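Local coordinates for protein PKD domain (Vibrio anguillarum, PDB 6AEM) that forms a calcium-binding polycystic-kidney-disease domain of the protease Epp, a beta-sandwich module whose own function is not established, at residues 68-71 / 72-76. Numbering follows the deposited sequence.
Sequences VTDD and KGATN. With CA (calcium ion), chain C.
D70 OD1 accepts two backbone N-H groups that arrive from opposite faces of the carboxylate: K72 N at 2.9 Å and A74 N at 3.0 Å, each well out of the carboxylate plane. CG of D70 lies between its own N and carbonyl carbon (chi1 77°), which brings OD1 in between the N-H groups of K72 and A74. With OD1 gripped by the chain, D70 OD2 binds the calcium ion at 2.4 Å, while A74 CB packs alongside both oxygens. The backbone N-H groups of K72 and A74 thus form a second shell that should help hold the rotation of this calcium ligand; N5, Q6, D29 and D31 bind the same calcium. D70 to G73 form a type I beta turn, closed by G73 N to D70 O at 3.0 Å, and join strands 60-70 and 75-84 into an antiparallel hairpin at the edge of the four-stranded sheet of this PKD domain. G73, with a positive phi of 92°, carries the chain out of the turn toward A74, whose O accepts D70 N at 2.9 Å. Further along, V68 and N76 make a hydrogen-bonded pair. Between that pair and the turn, T69 and T75 lie side by side as a non-hydrogen-bonded pair, T69 OG1 reaching T75 CG2 at 3.5 Å. D71 OD1, also bonded to E33 N, takes a hydrogen bond from a calcium-bound water at 2.7 Å, and K72 runs its aliphatic chain beside D71 OD2.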
loop_
_atom_site.group_PDB
_atom_site.type_symbol
_atom_site.label_atom_id
_atom_site.label_comp_id
_atom_site.label_asym_id
_atom_site.label_seq_id
_atom_site.Cartn_x
_atom_site.Cartn_y
_atom_site.Cartn_z
ATOM N N VAL A 68 -7.002 -0.650 -3.857
ATOM C CA VAL A 68 -7.850 0.541 -3.781
ATOM C C VAL A 68 -9.167 0.282 -4.497
ATOM O O VAL A 68 -9.219 -0.506 -5.439
ATOM C CB VAL A 68 -7.152 1.824 -4.301
ATOM C CG1 VAL A 68 -5.890 2.107 -3.532
ATOM C CG2 VAL A 68 -6.867 1.725 -5.807
ATOM N N THR A 69 -10.208 0.985 -4.065
ATOM C CA THR A 69 -11.564 0.861 -4.608
ATOM C C THR A 69 -12.073 2.238 -5.032
ATOM O O THR A 69 -11.910 3.203 -4.283
ATOM C CB THR A 69 -12.525 0.276 -3.526
ATOM O OG1 THR A 69 -11.987 -0.968 -3.032
ATOM C CG2 THR A 69 -13.918 0.016 -4.064
ATOM N N ASP A 70 -12.736 2.320 -6.190
ATOM C CA ASP A 70 -13.282 3.586 -6.662
ATOM C C ASP A 70 -14.766 3.733 -6.287
ATOM O O ASP A 70 -15.365 2.890 -5.613
ATOM C CB ASP A 70 -12.983 3.853 -8.144
ATOM C CG ASP A 70 -13.861 3.057 -9.117
ATOM O OD1 ASP A 70 -14.845 2.377 -8.695
ATOM O OD2 ASP A 70 -13.526 3.118 -10.337
ATOM N N ASP A 71 -15.343 4.868 -6.691
ATOM C CA ASP A 71 -16.720 5.269 -6.371
ATOM C C ASP A 71 -17.768 4.367 -6.997
ATOM O O ASP A 71 -18.937 4.446 -6.603
ATOM C CB ASP A 71 -16.965 6.727 -6.795
ATOM C CG ASP A 71 -16.658 6.969 -8.264
ATOM O OD1 ASP A 71 -15.485 6.918 -8.666
ATOM O OD2 ASP A 71 -17.612 7.235 -9.009
ATOM N N LYS A 72 -17.370 3.516 -7.951
ATOM C CA LYS A 72 -18.266 2.534 -8.564
ATOM C C LYS A 72 -18.033 1.113 -8.055
ATOM O O LYS A 72 -18.737 0.175 -8.474
ATOM C CB LYS A 72 -18.124 2.583 -10.091
ATOM C CG LYS A 72 -18.341 3.951 -10.689
ATOM C CD LYS A 72 -19.758 4.414 -10.533
ATOM C CE LYS A 72 -19.972 5.746 -11.263
ATOM N NZ LYS A 72 -21.224 6.385 -10.809
ATOM N N GLY A 73 -17.062 0.921 -7.161
ATOM C CA GLY A 73 -16.749 -0.382 -6.619
ATOM C C GLY A 73 -15.688 -1.147 -7.377
ATOM O O GLY A 73 -15.367 -2.264 -6.988
ATOM N N ALA A 74 -15.086 -0.551 -8.396
ATOM C CA ALA A 74 -14.003 -1.219 -9.104
ATOM C C ALA A 74 -12.730 -1.164 -8.270
ATOM O O ALA A 74 -12.521 -0.234 -7.488
ATOM C CB ALA A 74 -13.742 -0.581 -10.462
ATOM N N THR A 75 -11.862 -2.168 -8.446
ATOM C CA THR A 75 -10.649 -2.293 -7.648
ATOM C C THR A 75 -9.420 -2.524 -8.514
ATOM O O THR A 75 -9.500 -2.847 -9.690
ATOM C CB THR A 75 -10.745 -3.446 -6.631
ATOM O OG1 THR A 75 -10.921 -4.690 -7.322
ATOM C CG2 THR A 75 -11.954 -3.269 -5.717
ATOM N N ASN A 76 -8.259 -2.323 -7.887
ATOM C CA ASN A 76 -6.999 -2.750 -8.468
ATOM C C ASN A 76 -6.029 -2.932 -7.311
ATOM O O ASN A 76 -6.134 -2.240 -6.288
ATOM C CB ASN A 76 -6.414 -1.784 -9.511
ATOM C CG ASN A 76 -6.692 -2.216 -10.972
ATOM O OD1 ASN A 76 -6.656 -3.408 -11.350
ATOM N ND2 ASN A 76 -6.933 -1.214 -11.818
HETATM CA CA CA C . -13.141 4.912 -11.894
HETATM O O HOH W 1 -19.893 8.286 -8.202
HETATM O O HOH W 2 -15.176 5.922 -11.159
#